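Local coordinates for protein class B carbapenemase GOB-18 (Elizabethkingia meningoseptica, PDB 5K0W) that probably hydrolyses beta-lactam antibiotics, carbapenems among them, with two zinc ions bound in its active site, as a metallo-beta-lactamase of subclass B3, at residues L107-K111 with K146-D151; F245-K250 with F262-S267; I165-L170 with S181-T186; Q19-P24 with Y141-K146. One frame throughout, in Å; residues are numbered along the deposited sequence.

The four contacts lie in a single chain with the two-sheet metallo-beta-lactamase fold. Interactions 1 and 4 are neighbours, with centres about 14 Å apart. They share K146, and the loop before strand 152-154 joins them. Along the chain their segments alternate. Interaction 3 follows them, pairing strands 165-171 and 180-187 of the smaller sheet. Interaction 2 comes last, where helix 265-284 begins. Its centre is about 31 Å from that of interaction 1, on the opposite side of the chain's centre, and about 19 Å from that of interaction 3. The contacts join the N-terminal segment and helix 107-114 to that loop, two strands to each other, and the start of helix 265-284 to helix 247-250.

Interaction 1. Residues L107-K111 with K146-D151; sequences LQDFK and KPVTPD
Helix 107-114 sets L107, Q108, D109 and K111 against the irregular run 146-151, which leads into strand 152-154 at the edge of the larger sheet. Two lysines, one from each segment, make the direct polar bonds. K146 reaches across to D109, and its NZ meets OD1 at 2.8 Å in a salt bridge, nearly in line with the carboxylate C-O bond. K111 runs out in an extended chain from the helix. Its NZ donates to T149 O at 2.9 Å, in the plane of that carbonyl. The same NZ has a long salt bridge to D151 OD1 at 3.7 Å. That oxygen also accepts from F118 N of strand 117-121, the neighbour of strand 152-154.

The contact packs a helix of the metallo-beta-lactamase alpha-beta/beta-alpha sandwich against the loop leading into an edge strand, and V148 is the main apolar residue of that loop. CG2 of V148 lies 3.7 Å from K111 CD. CG1 approaches L107 CD1 at 4.2 Å, the two side chains crossing at about a right angle. L128 and F118 touch both L107 and V148.

Two waters bridge the segments. One accepts from Q108 N and donates to K146 O at 2.7 Å. The other joins Q108 OE1, K111 NZ and T149 N. Q108 folds back at its second torsion (chi2 58°), which brings OE1 alongside V148 and within range of this water.

Interaction 2. Residues F245-K250 with F262-S267; sequences FDLHEK and FMDKQS
K250 and D264 make the charged part of this contact. K250 NZ bonds to D264 OD1 at 2.8 Å, from the syn side but 32° out of the carboxylate plane. A weak bond to OD2 adds to the salt bridge. The two side chains come from opposite directions, and the lysine chain is extended.

Two backbone carbonyls also hold the ammonium group. F245 O accepts from it at 2.9 Å, and L261 O accepts weakly. The lysine thus links its own turn to the start of the other segment.

The apolar part centres on the ring of F262. L247 CD1 lies at the ring's edge, 3.9 Å from CE1. F245 presents its own edge, with CD2 3.9 Å from F262 CD1. K250 CD lies 4.0 Å from F262 CE1, on the other side of the ring plane from F245 CD2.

F245 follows H241, a zinc ligand, by four residues. D264 centres an inverse gamma turn, a tight bend that here leads into the long C-terminal helix 265-284.

Interaction 3. Residues I165-L170 with S181-T186; sequences ITLTLL and SFIFET
F182 packs against L167 and L169 of the adjacent antiparallel strand. Its side chain can be followed outward. CB lies 3.9 Å from L167 CD2, and CG is only slightly farther from the same methyl. With CG turned anti to the carbonyl carbon (chi1 -60°), the ring leans over to L169. CD1 then passes L169 CA at 4.0 Å. CE1 meets L169 CD1 at 3.6 Å, and CZ at the tip touches the same methyl.

L167 also serves F184, whose CB is 3.7 Å from L167 CD1. Next along, I165 CD1 approaches F184 CD2. On the other face of the sheet, L170 CD1 packs on I183 CG2 at 3.7 Å.

The backbones are joined by two hydrogen-bonded pairs. T168 and I183 bond both ways, as do L170 and S181, where L170 N to S181 O is 2.8 Å. A water joins T168 OG1 to I183 O; OG1 is also bonded to K159 NZ.

This is a beta hairpin of the smaller sheet. Its face carrying L167, L169, F182 and F184 is turned to the interior of the metallo-beta-lactamase sandwich, where L167 and F184 touch I57 of the larger sheet.

Interaction 4. Residues Q19-P24 with Y141-K146; sequences QVVKEP and YGVTFK
V21 and V143 meet where the N-terminal segment passes over the loop 141-146. This middle region is the tighter part. K22 N donates to V143 O at 2.8 Å, in an almost straight bond with an N-H...O angle of 174°. V21 CA makes a CA-H...O contact with the same oxygen. The two valine side chains cross at about a right angle, CG2 of V21 lying 3.8 Å from CG1 of V143. The other methyl of V21 stands anti to its backbone N (chi1 176°) and rests 3.8 Å from F145 CA. Next to this, P24 packs on buried T144, with its CD 3.8 Å from T144 CG2. The CG methylene of E23 comes close to T144 O.

The flanks are looser. P24 CG sits over one face of the exposed Y141 ring, offset toward its rim, 4.2 Å from CD1. At the other end Q19 and V20 are exposed. V20 meets V143 through its backbone O, 3.6 Å from V143 CB, while its side chain starts away from the loop. A water there donates to V20 O at 3.1 Å and has a weak bond from V143 N. The K22 side chain also starts away from the loop, and its NZ forms a salt bridge with E25.

Beneath the contact lies helix 101-104, which carries the zinc ligands D102 and H103. Its Y101 touches E23, P24 and T144, and its T104 touches F145. E23 OE2 accepts from A71 N, just before helix 73-83.

Interaction 1. Residues L107-K111 with K146-D151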
loop_
_atom_site.group_PDB
_atom_site.type_symbol
_atom_site.label_atom_id
_atom_site.label_comp_id
_atom_site.label_asym_id
_atom_site.label_seq_id
_atom_site.Cartn_x
_atom_site.Cartn_y
_atom_site.Cartn_z
ATOM N N LEU A 107 12.033 -0.443 0.092
ATOM C CA LEU A 107 11.972 0.577 -0.956
ATOM C C LEU A 107 13.313 1.046 -1.460
ATOM O O LEU A 107 13.476 1.202 -2.669
ATOM C CB LEU A 107 11.157 1.785 -0.499
ATOM C CG LEU A 107 9.762 1.938 -1.058
ATOM C CD1 LEU A 107 9.085 3.132 -0.419
ATOM C CD2 LEU A 107 9.787 2.136 -2.575
ATOM N N GLN A 108 14.258 1.322 -0.541
ATOM C CA GLN A 108 15.601 1.758 -0.911
ATOM C C GLN A 108 16.358 0.610 -1.555
ATOM O O GLN A 108 17.020 0.819 -2.574
ATOM C CB GLN A 108 16.372 2.334 0.290
ATOM C CG GLN A 108 17.704 3.001 -0.093
ATOM C CD GLN A 108 17.568 4.126 -1.095
ATOM O OE1 GLN A 108 16.485 4.609 -1.377
ATOM N NE2 GLN A 108 18.670 4.547 -1.681
ATOM N N ASP A 109 16.223 -0.603 -0.977
ATOM C CA ASP A 109 16.839 -1.841 -1.455
ATOM C C ASP A 109 16.423 -2.073 -2.911
ATOM O O ASP A 109 17.282 -2.350 -3.747
ATOM C CB ASP A 109 16.423 -3.023 -0.554
ATOM C CG ASP A 109 16.878 -2.941 0.909
ATOM O OD1 ASP A 109 17.847 -2.195 1.193
ATOM O OD2 ASP A 109 16.304 -3.672 1.757
ATOM N N PHE A 110 15.122 -1.865 -3.226
ATOM C CA PHE A 110 14.585 -1.981 -4.579
ATOM C C PHE A 110 15.099 -0.874 -5.499
ATOM O O PHE A 110 15.568 -1.178 -6.601
ATOM C CB PHE A 110 13.052 -2.022 -4.588
ATOM C CG PHE A 110 12.515 -3.424 -4.488
ATOM C CD1 PHE A 110 12.621 -4.307 -5.559
ATOM C CD2 PHE A 110 11.924 -3.875 -3.316
ATOM C CE1 PHE A 110 12.162 -5.630 -5.452
ATOM C CE2 PHE A 110 11.451 -5.195 -3.213
ATOM C CZ PHE A 110 11.576 -6.064 -4.282
ATOM N N LYS A 111 15.039 0.401 -5.041
ATOM C CA LYS A 111 15.500 1.550 -5.830
ATOM C C LYS A 111 16.956 1.436 -6.288
ATOM O O LYS A 111 17.230 1.730 -7.452
ATOM C CB LYS A 111 15.241 2.879 -5.115
ATOM C CG LYS A 111 14.934 4.008 -6.090
ATOM C CD LYS A 111 15.030 5.356 -5.420
ATOM C CE LYS A 111 15.323 6.457 -6.402
ATOM N NZ LYS A 111 15.670 7.730 -5.715
ATOM N N LYS A 146 15.019 2.654 5.806
ATOM C CA LYS A 146 16.053 3.344 5.020
ATOM C C LYS A 146 15.414 4.487 4.261
ATOM O O LYS A 146 14.554 4.234 3.416
ATOM C CB LYS A 146 16.712 2.396 4.002
ATOM C CG LYS A 146 17.803 1.476 4.521
ATOM C CD LYS A 146 18.102 0.431 3.428
ATOM C CE LYS A 146 19.390 -0.321 3.612
ATOM N NZ LYS A 146 19.937 -0.773 2.304
ATOM N N PRO A 147 15.787 5.751 4.549
ATOM C CA PRO A 147 15.186 6.876 3.815
ATOM C C PRO A 147 15.347 6.768 2.297
ATOM O O PRO A 147 16.337 6.220 1.822
ATOM C CB PRO A 147 15.907 8.098 4.395
ATOM C CG PRO A 147 17.140 7.567 4.997
ATOM C CD PRO A 147 16.769 6.239 5.531
ATOM N N VAL A 148 14.336 7.242 1.552
ATOM C CA VAL A 148 14.296 7.221 0.080
ATOM C C VAL A 148 13.857 8.598 -0.470
ATOM O O VAL A 148 13.063 9.294 0.173
ATOM C CB VAL A 148 13.485 5.998 -0.481
ATOM C CG1 VAL A 148 12.023 6.049 -0.074
ATOM C CG2 VAL A 148 13.611 5.865 -1.993
ATOM N N THR A 149 14.423 8.991 -1.637
ATOM C CA THR A 149 14.131 10.259 -2.313
ATOM C C THR A 149 13.255 10.056 -3.563
ATOM O O THR A 149 13.716 9.453 -4.538
ATOM C CB THR A 149 15.414 11.044 -2.513
ATOM O OG1 THR A 149 15.921 11.373 -1.212
ATOM C CG2 THR A 149 15.217 12.319 -3.316
ATOM N N PRO A 150 11.984 10.520 -3.559
ATOM C CA PRO A 150 11.131 10.304 -4.740
ATOM C C PRO A 150 11.597 11.079 -5.968
ATOM O O PRO A 150 12.077 12.206 -5.857
ATOM C CB PRO A 150 9.738 10.743 -4.274
ATOM C CG PRO A 150 9.983 11.681 -3.164
ATOM C CD PRO A 150 11.244 11.214 -2.484
ATOM N N ASP A 151 11.486 10.432 -7.131
ATOM C CA ASP A 151 11.836 10.974 -8.441
ATOM C C ASP A 151 10.708 11.875 -8.947
ATOM O O ASP A 151 10.945 12.740 -9.793
ATOM C CB ASP A 151 12.102 9.834 -9.441
ATOM C CG ASP A 151 13.212 8.910 -8.998
ATOM O OD1 ASP A 151 12.930 7.977 -8.216
ATOM O OD2 ASP A 151 14.371 9.138 -9.405
HETATM O O HOH W 1 13.486 2.059 2.220
HETATM O O HOH W 2 16.962 7.545 -2.787
#

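Interaction 2. Residues F245-K250 with F262-S267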
loop_
_atom_site.group_PDB
_atom_site.type_symbol
_atom_site.label_atom_id
_atom_site.label_comp_id
_atom_site.label_asym_id
_atom_site.label_seq_id
_atom_site.Cartn_x
_atom_site.Cartn_y
_atom_site.Cartn_z
ATOM N N PHE A 245 -8.675 -7.669 3.457
ATOM C CA PHE A 245 -9.510 -8.204 2.395
ATOM C C PHE A 245 -9.726 -9.700 2.559
ATOM O O PHE A 245 -10.204 -10.356 1.633
ATOM C CB PHE A 245 -9.026 -7.797 0.997
ATOM C CG PHE A 245 -7.632 -8.204 0.580
ATOM C CD1 PHE A 245 -6.519 -7.522 1.057
ATOM C CD2 PHE A 245 -7.437 -9.195 -0.374
ATOM C CE1 PHE A 245 -5.233 -7.867 0.636
ATOM C CE2 PHE A 245 -6.154 -9.521 -0.815
ATOM C CZ PHE A 245 -5.058 -8.858 -0.303
ATOM N N ASP A 246 -9.437 -10.219 3.781
ATOM C CA ASP A 246 -9.617 -11.609 4.223
ATOM C C ASP A 246 -9.048 -12.618 3.230
ATOM O O ASP A 246 -9.751 -13.538 2.811
ATOM C CB ASP A 246 -11.099 -11.902 4.517
ATOM C CG ASP A 246 -11.802 -10.864 5.366
ATOM O OD1 ASP A 246 -11.445 -10.734 6.563
ATOM O OD2 ASP A 246 -12.742 -10.212 4.848
ATOM N N LEU A 247 -7.779 -12.421 2.834
ATOM C CA LEU A 247 -7.089 -13.256 1.854
ATOM C C LEU A 247 -7.026 -14.714 2.262
ATOM O O LEU A 247 -7.319 -15.580 1.441
ATOM C CB LEU A 247 -5.673 -12.703 1.588
ATOM C CG LEU A 247 -4.755 -13.524 0.674
ATOM C CD1 LEU A 247 -5.271 -13.535 -0.749
ATOM C CD2 LEU A 247 -3.341 -13.014 0.727
ATOM N N HIS A 248 -6.656 -14.977 3.532
ATOM C CA HIS A 248 -6.481 -16.333 4.076
ATOM C C HIS A 248 -7.760 -17.077 4.412
ATOM O O HIS A 248 -7.711 -18.289 4.618
ATOM C CB HIS A 248 -5.438 -16.356 5.201
ATOM C CG HIS A 248 -4.204 -15.579 4.862
ATOM N ND1 HIS A 248 -3.356 -15.965 3.838
ATOM C CD2 HIS A 248 -3.755 -14.415 5.382
ATOM C CE1 HIS A 248 -2.411 -15.046 3.793
ATOM N NE2 HIS A 248 -2.608 -14.096 4.702
ATOM N N GLU A 249 -8.902 -16.373 4.415
ATOM C CA GLU A 249 -10.229 -16.959 4.607
ATOM C C GLU A 249 -10.800 -17.342 3.237
ATOM O O GLU A 249 -11.488 -18.351 3.112
ATOM C CB GLU A 249 -11.156 -15.980 5.333
ATOM C CG GLU A 249 -10.980 -16.036 6.841
ATOM C CD GLU A 249 -11.502 -14.859 7.648
ATOM O OE1 GLU A 249 -10.822 -14.466 8.624
ATOM O OE2 GLU A 249 -12.596 -14.344 7.326
ATOM N N LYS A 250 -10.473 -16.532 2.207
ATOM C CA LYS A 250 -10.876 -16.680 0.811
ATOM C C LYS A 250 -10.119 -17.793 0.107
ATOM O O LYS A 250 -10.718 -18.513 -0.697
ATOM C CB LYS A 250 -10.633 -15.374 0.054
ATOM C CG LYS A 250 -11.676 -14.328 0.301
ATOM C CD LYS A 250 -11.228 -12.991 -0.236
ATOM C CE LYS A 250 -12.322 -11.992 -0.005
ATOM N NZ LYS A 250 -11.996 -10.674 -0.583
ATOM N N PHE A 262 -12.074 -11.708 -5.015
ATOM C CA PHE A 262 -11.820 -10.304 -4.723
ATOM C C PHE A 262 -12.869 -9.340 -5.285
ATOM O O PHE A 262 -12.628 -8.135 -5.402
ATOM C CB PHE A 262 -10.366 -9.943 -5.101
ATOM C CG PHE A 262 -9.397 -11.010 -4.653
ATOM C CD1 PHE A 262 -9.127 -11.205 -3.299
ATOM C CD2 PHE A 262 -8.825 -11.881 -5.573
ATOM C CE1 PHE A 262 -8.278 -12.233 -2.876
ATOM C CE2 PHE A 262 -7.962 -12.899 -5.153
ATOM C CZ PHE A 262 -7.690 -13.062 -3.808
ATOM N N MET A 263 -14.068 -9.878 -5.551
ATOM C CA MET A 263 -15.214 -9.140 -6.083
ATOM C C MET A 263 -16.299 -8.999 -5.019
ATOM O O MET A 263 -17.470 -8.800 -5.347
ATOM C CB MET A 263 -15.761 -9.851 -7.318
ATOM C CG MET A 263 -14.814 -9.819 -8.469
ATOM S SD MET A 263 -15.567 -10.506 -9.942
ATOM C CE MET A 263 -14.372 -10.033 -11.120
ATOM N N ASP A 264 -15.907 -9.087 -3.741
ATOM C CA ASP A 264 -16.834 -8.971 -2.633
ATOM C C ASP A 264 -16.948 -7.499 -2.252
ATOM O O ASP A 264 -16.443 -7.063 -1.204
ATOM C CB ASP A 264 -16.422 -9.891 -1.460
ATOM C CG ASP A 264 -15.014 -9.689 -0.902
ATOM O OD1 ASP A 264 -14.119 -9.272 -1.675
ATOM O OD2 ASP A 264 -14.801 -9.986 0.304
ATOM N N LYS A 265 -17.583 -6.722 -3.153
ATOM C CA LYS A 265 -17.810 -5.280 -3.008
ATOM C C LYS A 265 -18.481 -4.919 -1.687
ATOM O O LYS A 265 -18.041 -3.977 -1.039
ATOM C CB LYS A 265 -18.615 -4.721 -4.188
ATOM C CG LYS A 265 -17.876 -4.699 -5.506
ATOM C CD LYS A 265 -18.419 -3.594 -6.402
ATOM C CE LYS A 265 -18.928 -4.135 -7.712
ATOM N NZ LYS A 265 -19.179 -3.045 -8.693
ATOM N N GLN A 266 -19.517 -5.673 -1.265
ATOM C CA GLN A 266 -20.218 -5.383 -0.011
ATOM C C GLN A 266 -19.348 -5.445 1.235
ATOM O O GLN A 266 -19.581 -4.670 2.161
ATOM C CB GLN A 266 -21.545 -6.141 0.126
ATOM C CG GLN A 266 -22.686 -5.552 -0.727
ATOM C CD GLN A 266 -22.743 -4.031 -0.742
ATOM O OE1 GLN A 266 -22.947 -3.369 0.284
ATOM N NE2 GLN A 266 -22.544 -3.442 -1.916
ATOM N N SER A 267 -18.299 -6.295 1.223
ATOM C CA SER A 267 -17.327 -6.401 2.321
ATOM C C SER A 267 -16.428 -5.154 2.392
ATOM O O SER A 267 -16.011 -4.770 3.486
ATOM C CB SER A 267 -16.470 -7.647 2.177
ATOM O OG SER A 267 -15.613 -7.753 3.303
#

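Interaction 3. Residues I165-L170 with S181-T186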
loop_
_atom_site.group_PDB
_atom_site.type_symbol
_atom_site.label_atom_id
_atom_site.label_comp_id
_atom_site.label_asym_id
_atom_site.label_seq_id
_atom_site.Cartn_x
_atom_site.Cartn_y
_atom_site.Cartn_z
ATOM N N ILE A 165 -1.222 -0.079 -19.462
ATOM C CA ILE A 165 -1.639 0.101 -18.072
ATOM C C ILE A 165 -1.582 1.582 -17.684
ATOM O O ILE A 165 -0.587 2.255 -17.964
ATOM C CB ILE A 165 -0.755 -0.797 -17.152
ATOM C CG1 ILE A 165 -1.278 -2.254 -17.084
ATOM C CG2 ILE A 165 -0.511 -0.203 -15.753
ATOM C CD1 ILE A 165 -2.568 -2.528 -16.183
ATOM N N THR A 166 -2.667 2.078 -17.061
ATOM C CA THR A 166 -2.800 3.439 -16.532
ATOM C C THR A 166 -3.362 3.346 -15.116
ATOM O O THR A 166 -4.457 2.814 -14.925
ATOM C CB THR A 166 -3.676 4.346 -17.423
ATOM O OG1 THR A 166 -3.224 4.276 -18.778
ATOM C CG2 THR A 166 -3.676 5.804 -16.950
ATOM N N LEU A 167 -2.607 3.858 -14.132
ATOM C CA LEU A 167 -3.024 3.874 -12.742
ATOM C C LEU A 167 -3.378 5.291 -12.346
ATOM O O LEU A 167 -2.700 6.239 -12.752
ATOM C CB LEU A 167 -1.886 3.369 -11.846
ATOM C CG LEU A 167 -1.994 1.939 -11.355
ATOM C CD1 LEU A 167 -1.617 0.977 -12.429
ATOM C CD2 LEU A 167 -1.056 1.711 -10.221
ATOM N N THR A 168 -4.427 5.443 -11.545
ATOM C CA THR A 168 -4.840 6.749 -11.049
ATOM C C THR A 168 -4.621 6.734 -9.556
ATOM O O THR A 168 -5.081 5.804 -8.877
ATOM C CB THR A 168 -6.311 7.065 -11.425
ATOM O OG1 THR A 168 -6.450 7.040 -12.835
ATOM C CG2 THR A 168 -6.773 8.423 -10.920
ATOM N N LEU A 169 -3.919 7.753 -9.041
ATOM C CA LEU A 169 -3.689 7.886 -7.610
ATOM C C LEU A 169 -4.924 8.531 -6.996
ATOM O O LEU A 169 -5.370 9.578 -7.459
ATOM C CB LEU A 169 -2.445 8.747 -7.329
ATOM C CG LEU A 169 -1.973 8.773 -5.864
ATOM C CD1 LEU A 169 -0.464 8.590 -5.767
ATOM C CD2 LEU A 169 -2.434 10.035 -5.162
ATOM N N LEU A 170 -5.460 7.916 -5.947
ATOM C CA LEU A 170 -6.599 8.457 -5.217
ATOM C C LEU A 170 -6.078 8.853 -3.832
ATOM O O LEU A 170 -5.735 7.979 -3.032
ATOM C CB LEU A 170 -7.750 7.431 -5.105
ATOM C CG LEU A 170 -8.256 6.783 -6.410
ATOM C CD1 LEU A 170 -9.164 5.615 -6.124
ATOM C CD2 LEU A 170 -8.954 7.787 -7.306
ATOM N N SER A 181 -4.790 5.306 -2.493
ATOM C CA SER A 181 -5.204 4.063 -3.129
ATOM C C SER A 181 -4.965 4.236 -4.611
ATOM O O SER A 181 -4.731 5.362 -5.074
ATOM C CB SER A 181 -6.680 3.771 -2.860
ATOM O OG SER A 181 -6.958 3.680 -1.471
ATOM N N PHE A 182 -5.005 3.132 -5.356
ATOM C CA PHE A 182 -4.818 3.166 -6.801
ATOM C C PHE A 182 -5.957 2.467 -7.499
ATOM O O PHE A 182 -6.481 1.470 -7.005
ATOM C CB PHE A 182 -3.460 2.589 -7.222
ATOM C CG PHE A 182 -2.283 3.324 -6.638
ATOM C CD1 PHE A 182 -1.733 4.419 -7.294
ATOM C CD2 PHE A 182 -1.703 2.907 -5.442
ATOM C CE1 PHE A 182 -0.620 5.085 -6.764
ATOM C CE2 PHE A 182 -0.606 3.591 -4.896
ATOM C CZ PHE A 182 -0.070 4.672 -5.563
ATOM N N ILE A 183 -6.373 3.027 -8.629
ATOM C CA ILE A 183 -7.458 2.479 -9.422
ATOM C C ILE A 183 -7.002 2.343 -10.865
ATOM O O ILE A 183 -6.430 3.277 -11.439
ATOM C CB ILE A 183 -8.822 3.222 -9.196
ATOM C CG1 ILE A 183 -10.017 2.409 -9.700
ATOM C CG2 ILE A 183 -8.842 4.671 -9.724
ATOM C CD1 ILE A 183 -11.162 2.417 -8.738
ATOM N N PHE A 184 -7.177 1.144 -11.417
ATOM C CA PHE A 184 -6.774 0.843 -12.789
ATOM C C PHE A 184 -7.588 -0.295 -13.374
ATOM O O PHE A 184 -8.223 -1.060 -12.649
ATOM C CB PHE A 184 -5.264 0.525 -12.852
ATOM C CG PHE A 184 -4.883 -0.781 -12.208
ATOM C CD1 PHE A 184 -4.694 -0.867 -10.832
ATOM C CD2 PHE A 184 -4.714 -1.929 -12.975
ATOM C CE1 PHE A 184 -4.362 -2.080 -10.230
ATOM C CE2 PHE A 184 -4.385 -3.146 -12.378
ATOM C CZ PHE A 184 -4.203 -3.213 -11.009
ATOM N N GLU A 185 -7.533 -0.422 -14.691
ATOM C CA GLU A 185 -8.168 -1.515 -15.399
ATOM C C GLU A 185 -7.074 -2.484 -15.819
ATOM O O GLU A 185 -5.951 -2.075 -16.108
ATOM C CB GLU A 185 -8.928 -1.004 -16.638
ATOM C CG GLU A 185 -10.131 -1.860 -17.023
ATOM C CD GLU A 185 -11.507 -1.295 -16.691
ATOM O OE1 GLU A 185 -11.608 -0.415 -15.800
ATOM O OE2 GLU A 185 -12.491 -1.742 -17.324
ATOM N N THR A 186 -7.397 -3.764 -15.818
ATOM C CA THR A 186 -6.533 -4.854 -16.273
ATOM C C THR A 186 -7.398 -5.899 -16.951
ATOM O O THR A 186 -8.602 -5.945 -16.706
ATOM C CB THR A 186 -5.611 -5.403 -15.181
ATOM O OG1 THR A 186 -4.687 -6.298 -15.806
ATOM C CG2 THR A 186 -6.364 -6.112 -14.062
HETATM O O HOH W 3 -7.350 4.715 -13.826
#

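Interaction 4. Residues Q19-P24 with Y141-K146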
loop_
_atom_site.group_PDB
_atom_site.type_symbol
_atom_site.label_atom_id
_atom_site.label_comp_id
_atom_site.label_asym_id
_atom_site.label_seq_id
_atom_site.Cartn_x
_atom_site.Cartn_y
_atom_site.Cartn_z
ATOM N N GLN A 19 23.123 7.346 9.524
ATOM C CA GLN A 19 22.038 7.438 10.507
ATOM C C GLN A 19 21.464 6.008 10.603
ATOM O O GLN A 19 21.184 5.383 9.573
ATOM C CB GLN A 19 20.962 8.417 10.030
ATOM C CG GLN A 19 21.481 9.830 9.733
ATOM C CD GLN A 19 20.377 10.817 9.406
ATOM O OE1 GLN A 19 19.196 10.464 9.295
ATOM N NE2 GLN A 19 20.738 12.086 9.234
ATOM N N VAL A 20 21.405 5.468 11.827
ATOM C CA VAL A 20 21.020 4.094 12.116
ATOM C C VAL A 20 19.524 3.844 11.938
ATOM O O VAL A 20 18.708 4.577 12.497
ATOM C CB VAL A 20 21.533 3.662 13.520
ATOM C CG1 VAL A 20 21.220 2.196 13.807
ATOM C CG2 VAL A 20 23.034 3.909 13.661
ATOM N N VAL A 21 19.186 2.775 11.186
ATOM C CA VAL A 21 17.824 2.300 10.940
ATOM C C VAL A 21 17.494 1.243 12.010
ATOM O O VAL A 21 18.305 0.344 12.229
ATOM C CB VAL A 21 17.678 1.715 9.509
ATOM C CG1 VAL A 21 16.286 1.133 9.276
ATOM C CG2 VAL A 21 18.010 2.754 8.441
ATOM N N LYS A 22 16.316 1.340 12.665
ATOM C CA LYS A 22 15.868 0.348 13.639
ATOM C C LYS A 22 14.341 0.212 13.653
ATOM O O LYS A 22 13.636 1.130 14.099
ATOM C CB LYS A 22 16.417 0.633 15.047
ATOM C CG LYS A 22 16.348 -0.584 15.968
ATOM C CD LYS A 22 15.992 -0.203 17.384
ATOM C CE LYS A 22 15.702 -1.420 18.225
ATOM N NZ LYS A 22 15.298 -1.038 19.602
ATOM N N GLU A 23 13.838 -0.935 13.162
ATOM C CA GLU A 23 12.405 -1.239 13.131
ATOM C C GLU A 23 11.913 -1.509 14.555
ATOM O O GLU A 23 12.703 -2.001 15.367
ATOM C CB GLU A 23 12.131 -2.476 12.277
ATOM C CG GLU A 23 12.328 -2.250 10.788
ATOM C CD GLU A 23 12.260 -3.485 9.907
ATOM O OE1 GLU A 23 12.481 -4.608 10.412
ATOM O OE2 GLU A 23 12.042 -3.315 8.686
ATOM N N PRO A 24 10.630 -1.225 14.896
ATOM C CA PRO A 24 10.169 -1.510 16.259
ATOM C C PRO A 24 10.374 -2.968 16.661
ATOM O O PRO A 24 10.361 -3.881 15.818
ATOM C CB PRO A 24 8.688 -1.131 16.216
ATOM C CG PRO A 24 8.588 -0.143 15.122
ATOM C CD PRO A 24 9.556 -0.608 14.093
ATOM N N TYR A 141 9.784 6.584 17.115
ATOM C CA TYR A 141 10.678 5.445 16.919
ATOM C C TYR A 141 11.967 5.823 16.152
ATOM O O TYR A 141 12.814 4.957 15.926
ATOM C CB TYR A 141 9.941 4.309 16.178
ATOM C CG TYR A 141 8.734 3.779 16.916
ATOM C CD1 TYR A 141 8.878 2.886 17.972
ATOM C CD2 TYR A 141 7.447 4.165 16.556
ATOM C CE1 TYR A 141 7.770 2.415 18.678
ATOM C CE2 TYR A 141 6.331 3.700 17.252
ATOM C CZ TYR A 141 6.500 2.830 18.318
ATOM O OH TYR A 141 5.420 2.342 19.011
ATOM N N GLY A 142 12.093 7.086 15.739
ATOM C CA GLY A 142 13.239 7.568 14.983
ATOM C C GLY A 142 13.224 7.147 13.523
ATOM O O GLY A 142 12.265 7.445 12.803
ATOM N N VAL A 143 14.307 6.470 13.073
ATOM C CA VAL A 143 14.441 5.975 11.697
ATOM C C VAL A 143 14.032 4.507 11.692
ATOM O O VAL A 143 14.798 3.657 12.166
ATOM C CB VAL A 143 15.861 6.205 11.097
ATOM C CG1 VAL A 143 15.961 5.643 9.681
ATOM C CG2 VAL A 143 16.252 7.677 11.109
ATOM N N THR A 144 12.818 4.224 11.194
ATOM C CA THR A 144 12.241 2.867 11.124
ATOM C C THR A 144 12.499 2.177 9.782
ATOM O O THR A 144 12.279 0.974 9.657
ATOM C CB THR A 144 10.740 2.875 11.461
ATOM O OG1 THR A 144 10.115 3.989 10.830
ATOM C CG2 THR A 144 10.474 2.888 12.951
ATOM N N PHE A 145 12.949 2.931 8.781
ATOM C CA PHE A 145 13.229 2.397 7.456
ATOM C C PHE A 145 14.268 3.261 6.754
ATOM O O PHE A 145 14.375 4.460 7.052
ATOM C CB PHE A 145 11.934 2.285 6.619
ATOM C CG PHE A 145 11.284 3.593 6.238
ATOM C CD1 PHE A 145 10.317 4.172 7.055
ATOM C CD2 PHE A 145 11.584 4.210 5.032
ATOM C CE1 PHE A 145 9.687 5.356 6.681
ATOM C CE2 PHE A 145 10.968 5.402 4.666
ATOM C CZ PHE A 145 10.014 5.964 5.487
ATOM N N LYS A 146 15.019 2.654 5.806
ATOM C CA LYS A 146 16.053 3.344 5.020
ATOM C C LYS A 146 15.414 4.487 4.261
ATOM O O LYS A 146 14.554 4.234 3.416
ATOM C CB LYS A 146 16.712 2.396 4.002
ATOM C CG LYS A 146 17.803 1.476 4.521
ATOM C CD LYS A 146 18.102 0.431 3.428
ATOM C CE LYS A 146 19.390 -0.321 3.612
ATOM N NZ LYS A 146 19.937 -0.773 2.304
HETATM O O HOH W 4 17.213 6.099 14.758
#